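Local atomic coordinates of uricase (Arthrobacter globiformis, PDB entry 2YZC), a protein that catalyses the oxidation of uric acid by oxygen to 5-hydroxyisourate, releasing hydrogen peroxide, on the way to (S)-allantoin. Residues Leu182-Ser187 / Ser246-His251. Residues are numbered along the deposited sequence; the frame is centred on the assembly and turned at random.
Sequences LATDVS and SLPNKH. With 1AL (allantoate ion), chain I.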
ATOM      1  N   LEU A 182       9.494  19.323  13.481  1.00 16.85           N
ATOM      2  CA  LEU A 182       8.383  19.655  12.593  1.00 17.56           C
ATOM      3  C   LEU A 182       8.662  18.843  11.339  1.00 16.80           C
ATOM      4  O   LEU A 182       9.598  19.139  10.606  1.00 17.78           O
ATOM      5  CB  LEU A 182       8.360  21.152  12.263  1.00 18.29           C
ATOM      6  CG  LEU A 182       7.265  21.577  11.274  1.00 20.97           C
ATOM      7  CD1 LEU A 182       5.896  21.259  11.860  1.00 20.57           C
ATOM      8  CD2 LEU A 182       7.376  23.068  10.972  1.00 20.09           C
ATOM      9  N   ALA A 183       7.872  17.796  11.129  1.00 16.36           N
ATOM     10  CA  ALA A 183       8.030  16.922   9.970  1.00 17.07           C
ATOM     11  C   ALA A 183       6.715  16.859   9.205  1.00 18.44           C
ATOM     12  O   ALA A 183       5.643  16.780   9.805  1.00 17.34           O
ATOM     13  CB  ALA A 183       8.429  15.524  10.424  1.00 18.55           C
ATOM     14  N   THR A 184       6.794  16.888   7.880  1.00 18.97           N
ATOM     15  CA  THR A 184       5.587  16.843   7.076  1.00 18.87           C
ATOM     16  C   THR A 184       5.876  16.271   5.697  1.00 19.66           C
ATOM     17  O   THR A 184       7.030  16.043   5.339  1.00 18.84           O
ATOM     18  CB  THR A 184       4.975  18.276   6.929  1.00 19.61           C
ATOM     19  OG1 THR A 184       3.703  18.200   6.278  1.00 20.75           O
ATOM     20  CG2 THR A 184       5.884  19.171   6.111  1.00 21.11           C
ATOM     21  N   ASP A 185       4.812  16.005   4.947  1.00 20.66           N
ATOM     22  CA  ASP A 185       4.927  15.510   3.576  1.00 23.97           C
ATOM     23  C   ASP A 185       4.420  16.682   2.756  1.00 23.95           C
ATOM     24  O   ASP A 185       3.257  17.069   2.876  1.00 25.43           O
ATOM     25  CB  ASP A 185       4.013  14.310   3.317  1.00 25.86           C
ATOM     26  CG  ASP A 185       4.430  13.078   4.079  1.00 30.42           C
ATOM     27  OD1 ASP A 185       5.648  12.821   4.173  1.00 31.10           O
ATOM     28  OD2 ASP A 185       3.535  12.355   4.569  1.00 32.39           O
ATOM     29  N   VAL A 186       5.282  17.268   1.944  1.00 23.30           N
ATOM     30  CA  VAL A 186       4.852  18.400   1.149  1.00 23.54           C
ATOM     31  C   VAL A 186       3.984  17.973  -0.025  1.00 24.21           C
ATOM     32  O   VAL A 186       4.420  17.221  -0.898  1.00 23.61           O
ATOM     33  CB  VAL A 186       6.047  19.203   0.605  1.00 24.87           C
ATOM     34  CG1 VAL A 186       5.539  20.408  -0.183  1.00 25.65           C
ATOM     35  CG2 VAL A 186       6.938  19.657   1.755  1.00 25.67           C
ATOM     36  N   SER A 187       2.740  18.440  -0.009  1.00 22.07           N
ATOM     37  CA  SER A 187       1.777  18.187  -1.071  1.00 23.21           C
ATOM     38  C   SER A 187       1.302  19.582  -1.428  1.00 21.98           C
ATOM     39  O   SER A 187       0.637  20.236  -0.625  1.00 20.94           O
ATOM     40  CB  SER A 187       0.582  17.366  -0.574  1.00 26.62           C
ATOM     41  OG  SER A 187       0.888  15.986  -0.503  1.00 29.63           O
ATOM     42  N   SER A 246      -1.503  20.870   1.480  1.00 20.97           N
ATOM     43  CA  SER A 246      -2.088  19.946   2.434  1.00 20.15           C
ATOM     44  C   SER A 246      -0.865  19.374   3.139  1.00 20.62           C
ATOM     45  O   SER A 246      -0.119  18.581   2.562  1.00 20.38           O
ATOM     46  CB  SER A 246      -2.855  18.844   1.704  1.00 21.21           C
ATOM     47  OG  SER A 246      -3.482  17.975   2.627  1.00 22.75           O
ATOM     48  N   LEU A 247      -0.655  19.797   4.381  1.00 18.87           N
ATOM     49  CA  LEU A 247       0.508  19.368   5.139  1.00 20.47           C
ATOM     50  C   LEU A 247       0.197  18.628   6.425  1.00 19.90           C
ATOM     51  O   LEU A 247      -0.401  19.183   7.341  1.00 21.49           O
ATOM     52  CB  LEU A 247       1.373  20.581   5.485  1.00 19.86           C
ATOM     53  CG  LEU A 247       1.794  21.505   4.340  1.00 23.06           C
ATOM     54  CD1 LEU A 247       2.632  22.642   4.893  1.00 19.51           C
ATOM     55  CD2 LEU A 247       2.584  20.715   3.305  1.00 22.22           C
ATOM     56  N   PRO A 248       0.588  17.351   6.506  1.00 21.10           N
ATOM     57  CA  PRO A 248       0.314  16.623   7.743  1.00 20.21           C
ATOM     58  C   PRO A 248       1.391  16.988   8.755  1.00 21.60           C
ATOM     59  O   PRO A 248       2.519  17.318   8.377  1.00 21.80           O
ATOM     60  CB  PRO A 248       0.417  15.160   7.313  1.00 21.49           C
ATOM     61  CG  PRO A 248       1.459  15.203   6.236  1.00 22.15           C
ATOM     62  CD  PRO A 248       1.046  16.435   5.445  1.00 21.60           C
ATOM     63  N   ASN A 249       1.042  16.981  10.035  1.00 20.25           N
ATOM     64  CA  ASN A 249       2.045  17.243  11.048  1.00 20.09           C
ATOM     65  C   ASN A 249       2.344  15.838  11.558  1.00 20.16           C
ATOM     66  O   ASN A 249       1.622  15.311  12.408  1.00 19.35           O
ATOM     67  CB  ASN A 249       1.509  18.107  12.184  1.00 22.62           C
ATOM     68  CG  ASN A 249       2.631  18.734  12.997  1.00 26.48           C
ATOM     69  OD1 ASN A 249       3.719  18.173  13.090  1.00 27.95           O
ATOM     70  ND2 ASN A 249       2.372  19.896  13.586  1.00 28.29           N
ATOM     71  N   LYS A 250       3.385  15.224  11.003  1.00 19.63           N
ATOM     72  CA  LYS A 250       3.770  13.865  11.365  1.00 20.33           C
ATOM     73  C   LYS A 250       4.540  13.907  12.670  1.00 19.40           C
ATOM     74  O   LYS A 250       5.721  14.240  12.710  1.00 19.71           O
ATOM     75  CB  LYS A 250       4.601  13.252  10.238  1.00 20.80           C
ATOM     76  CG  LYS A 250       3.898  13.392   8.889  1.00 25.26           C
ATOM     77  CD  LYS A 250       4.392  12.404   7.857  1.00 32.03           C
ATOM     78  CE  LYS A 250       5.815  12.668   7.452  1.00 33.67           C
ATOM     79  NZ  LYS A 250       6.229  11.679   6.423  1.00 38.55           N
ATOM     80  N   HIS A 251       3.836  13.563  13.737  1.00 20.62           N
ATOM     81  CA  HIS A 251       4.381  13.618  15.083  1.00 19.48           C
ATOM     82  C   HIS A 251       5.562  12.735  15.423  1.00 18.87           C
ATOM     83  O   HIS A 251       5.549  11.527  15.208  1.00 19.50           O
ATOM     84  CB  HIS A 251       3.257  13.363  16.088  1.00 21.75           C
ATOM     85  CG  HIS A 251       2.075  14.266  15.910  1.00 21.65           C
ATOM     86  ND1 HIS A 251       0.783  13.792  15.825  1.00 23.70           N
ATOM     87  CD2 HIS A 251       1.989  15.613  15.799  1.00 19.62           C
ATOM     88  CE1 HIS A 251      -0.048  14.809  15.668  1.00 21.64           C
ATOM     89  NE2 HIS A 251       0.659  15.925  15.650  1.00 22.21           N
TER
HETATM   90  C1  1AL I 303       0.206  23.218  14.863  1.00 42.94           C
HETATM   91  O2  1AL I 303       0.987  23.969  14.256  1.00 37.99           O
HETATM   92  N3  1AL I 303      -1.143  23.393  14.847  1.00 41.19           N
HETATM   93  N4  1AL I 303       0.832  22.178  15.549  1.00 41.25           N
HETATM   94  C5  1AL I 303      -0.431  20.042  14.558  1.00 43.24           C
HETATM   95  O6  1AL I 303      -0.324  20.513  13.410  1.00 47.16           O
HETATM   96  O7  1AL I 303      -0.781  18.884  14.837  1.00 45.08           O
HETATM   97  C8  1AL I 303       0.160  20.890  15.725  1.00 42.40           C
HETATM   98  C9  1AL I 303      -1.358  20.410  17.587  1.00 35.40           C
HETATM   99  O10 1AL I 303      -1.650  19.460  18.344  1.00 31.31           O
HETATM  100  N11 1AL I 303      -2.283  21.327  17.162  1.00 33.91           N
HETATM  101  N12 1AL I 303      -0.101  20.606  17.131  1.00 39.58           N
HETATM  102  O   HOH W   1       6.022  16.938  13.071  1.00 18.37           O
HETATM  103  O   HOH W   2       1.099  15.607   2.153  1.00 33.73           O
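Lys250 N donates to Ala183 O and Ser246 N to Ser187 O, which joins the two antiparallel segments near both ends. Between these bonds Pro248 has no N-H to give, and water 2 links Asp185 O to Ser246 O. The tight part lies here. Thr184 OG1, anti to the backbone N (chi1 -173°), donates to Pro248 O at 2.6 Å, in the carbonyl plane on a lone pair. Thr184 OG1 also sits 3.3 Å from Pro248 CD. On the looser, partly exposed side, the Lys250 chain bends at chi3 (-67°) and crosses Asp185 at about a right angle. Lys250 NZ meets Asp185 OD1 at 2.6 Å from the syn side, 31° out of the carboxylate plane, forming a salt bridge. An alanine in place of Lys250 would probably leave the Asp185 carboxylate without its positive mate, though Thr154 OG1 also binds OD1. Near the Ala183 end, water 1 bridges Ala183 N and Asn249 OD1, while Asn249 ND2 holds allantoate O6 at 2.8 Å. His251, probably part of the charge relay system, makes a weak hydrogen bond from NE2 to allantoate O7. Strand 143-157 pairs with the outer edge of 182-187, strand 276-285 with that of 246-249, and helix 222-236 packs on Leu182 and Leu247.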